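Local coordinates for tyrosine-protein phosphatase YwqE (Bacillus subtilis, PDB 3QY7) that removes phosphate from phosphotyrosine residues of proteins, including YwqD, YwqF and Ssb, as a manganese-dependent hydrolase, at residues Leu180-Glu184 / Ala185-His189. Numbering follows the deposited sequence.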
loop_
_atom_site.group_PDB
_atom_site.type_symbol
_atom_site.label_atom_id
_atom_site.label_comp_id
_atom_site.label_asym_id
_atom_site.label_seq_id
_atom_site.Cartn_x
_atom_site.Cartn_y
_atom_site.Cartn_z
ATOM N N LEU A 180 -12.281 5.423 8.995
ATOM C CA LEU A 180 -13.614 5.597 8.450
ATOM C C LEU A 180 -13.888 7.051 8.042
ATOM O O LEU A 180 -14.560 7.293 7.047
ATOM C CB LEU A 180 -14.664 5.103 9.450
ATOM C CG LEU A 180 -14.771 3.579 9.574
ATOM C CD1 LEU A 180 -15.680 3.253 10.750
ATOM C CD2 LEU A 180 -15.335 2.980 8.283
ATOM N N ARG A 181 -13.351 7.993 8.819
ATOM C CA ARG A 181 -13.414 9.420 8.479
ATOM C C ARG A 181 -12.749 9.696 7.135
ATOM O O ARG A 181 -13.348 10.352 6.278
ATOM C CB ARG A 181 -12.807 10.286 9.595
ATOM C CG ARG A 181 -13.706 10.363 10.833
ATOM C CD ARG A 181 -12.980 10.925 12.039
ATOM N NE ARG A 181 -12.573 12.318 11.866
ATOM C CZ ARG A 181 -11.567 12.886 12.527
ATOM N NH1 ARG A 181 -10.856 12.185 13.403
ATOM N NH2 ARG A 181 -11.263 14.155 12.312
ATOM N N LEU A 182 -11.543 9.166 6.946
ATOM C CA LEU A 182 -10.799 9.357 5.682
ATOM C C LEU A 182 -11.521 8.730 4.487
ATOM O O LEU A 182 -11.609 9.333 3.409
ATOM C CB LEU A 182 -9.370 8.813 5.812
ATOM C CG LEU A 182 -8.456 9.414 6.896
ATOM C CD1 LEU A 182 -7.024 8.873 6.861
ATOM C CD2 LEU A 182 -8.483 10.960 6.835
ATOM N N VAL A 183 -12.046 7.521 4.678
ATOM C CA VAL A 183 -12.796 6.854 3.614
ATOM C C VAL A 183 -14.042 7.656 3.209
ATOM O O VAL A 183 -14.296 7.862 2.028
ATOM C CB VAL A 183 -13.199 5.389 3.965
ATOM C CG1 VAL A 183 -14.074 4.824 2.860
ATOM C CG2 VAL A 183 -11.941 4.491 4.155
ATOM N N GLU A 184 -14.805 8.112 4.199
ATOM C CA GLU A 184 -15.994 8.936 3.973
ATOM C C GLU A 184 -15.702 10.181 3.132
ATOM O O GLU A 184 -16.503 10.559 2.274
ATOM C CB GLU A 184 -16.556 9.380 5.321
ATOM C CG GLU A 184 -17.943 9.944 5.216
ATOM C CD GLU A 184 -18.494 10.388 6.546
ATOM O OE1 GLU A 184 -18.314 11.572 6.905
ATOM O OE2 GLU A 184 -19.130 9.555 7.216
ATOM N N ALA A 185 -14.557 10.804 3.403
ATOM C CA ALA A 185 -14.133 12.038 2.734
ATOM C C ALA A 185 -13.556 11.810 1.333
ATOM O O ALA A 185 -13.051 12.750 0.700
ATOM C CB ALA A 185 -13.123 12.761 3.603
ATOM N N ASN A 186 -13.629 10.564 0.855
ATOM C CA ASN A 186 -13.123 10.194 -0.484
ATOM C C ASN A 186 -11.616 10.383 -0.647
ATOM O O ASN A 186 -11.127 10.626 -1.754
ATOM C CB ASN A 186 -13.886 10.936 -1.599
ATOM C CG ASN A 186 -15.349 10.556 -1.661
ATOM O OD1 ASN A 186 -16.223 11.411 -1.876
ATOM N ND2 ASN A 186 -15.634 9.273 -1.479
ATOM N N LEU A 187 -10.879 10.274 0.451
ATOM C CA LEU A 187 -9.439 10.506 0.440
ATOM C C LEU A 187 -8.615 9.237 0.296
ATOM O O LEU A 187 -7.391 9.300 0.184
ATOM C CB LEU A 187 -9.013 11.255 1.707
ATOM C CG LEU A 187 -9.613 12.645 1.910
ATOM C CD1 LEU A 187 -8.952 13.244 3.134
ATOM C CD2 LEU A 187 -9.424 13.558 0.688
ATOM N N ILE A 188 -9.305 8.099 0.311
ATOM C CA ILE A 188 -8.692 6.778 0.222
ATOM C C ILE A 188 -9.101 6.137 -1.104
ATOM O O ILE A 188 -10.265 6.197 -1.487
ATOM C CB ILE A 188 -9.204 5.877 1.381
ATOM C CG1 ILE A 188 -8.875 6.494 2.751
ATOM C CG2 ILE A 188 -8.694 4.427 1.263
ATOM C CD1 ILE A 188 -7.388 6.789 3.057
ATOM N N HIS A 189 -8.137 5.497 -1.771
ATOM C CA HIS A 189 -8.376 4.905 -3.091
ATOM C C HIS A 189 -8.128 3.407 -3.156
ATOM O O HIS A 189 -8.588 2.768 -4.093
ATOM C CB HIS A 189 -7.575 5.663 -4.141
ATOM C CG HIS A 189 -7.813 7.137 -4.064
ATOM N ND1 HIS A 189 -7.054 7.962 -3.263
ATOM C CD2 HIS A 189 -8.785 7.914 -4.597
ATOM C CE1 HIS A 189 -7.523 9.196 -3.342
ATOM N NE2 HIS A 189 -8.575 9.195 -4.140
HETATM O O HOH W 1 -12.087 7.151 0.350
#
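Ile188 has CG1 anti to its own carbonyl carbon (chi1 -59°), which turns this branch back onto the helix end between Leu182 and Val183. Val183 meets it with CG2, the branch beside its backbone N. Val183 CG2 lies 3.9 Å from Ile188 CG1, and the two side chains cross at about a right angle. Leu182 contributes its CB, 3.9 Å from the same Ile188 CG1. The fold-back follows from a Schellman motif, with Asn186 at positive phi (63°) as the C-prime residue. Leu187 N donates to Leu182 O at 3.2 Å, fairly straight. Asn186 N reaches Val183 O at 3.0 Å from above the carbonyl plane. Ala185 N keeps the last helical bond, to Arg181 O, and adds a weak one to Leu182 O. A water bridges the turn: it donates to Val183 O and accepts from Ile188 N, each at 2.9 Å. Val183 O therefore holds two donors. The turn joins helix 173-184 to strand 190-192, which lies beside strand 159-163 in the parallel barrel of this PHP-like fold. Leu182 and Leu187 pack on Leu150 of helix 148-155, Val183 touches Phe216 of helix 205-216, and Ile188 rests on Ser160 and Ile162 of strand 159-163.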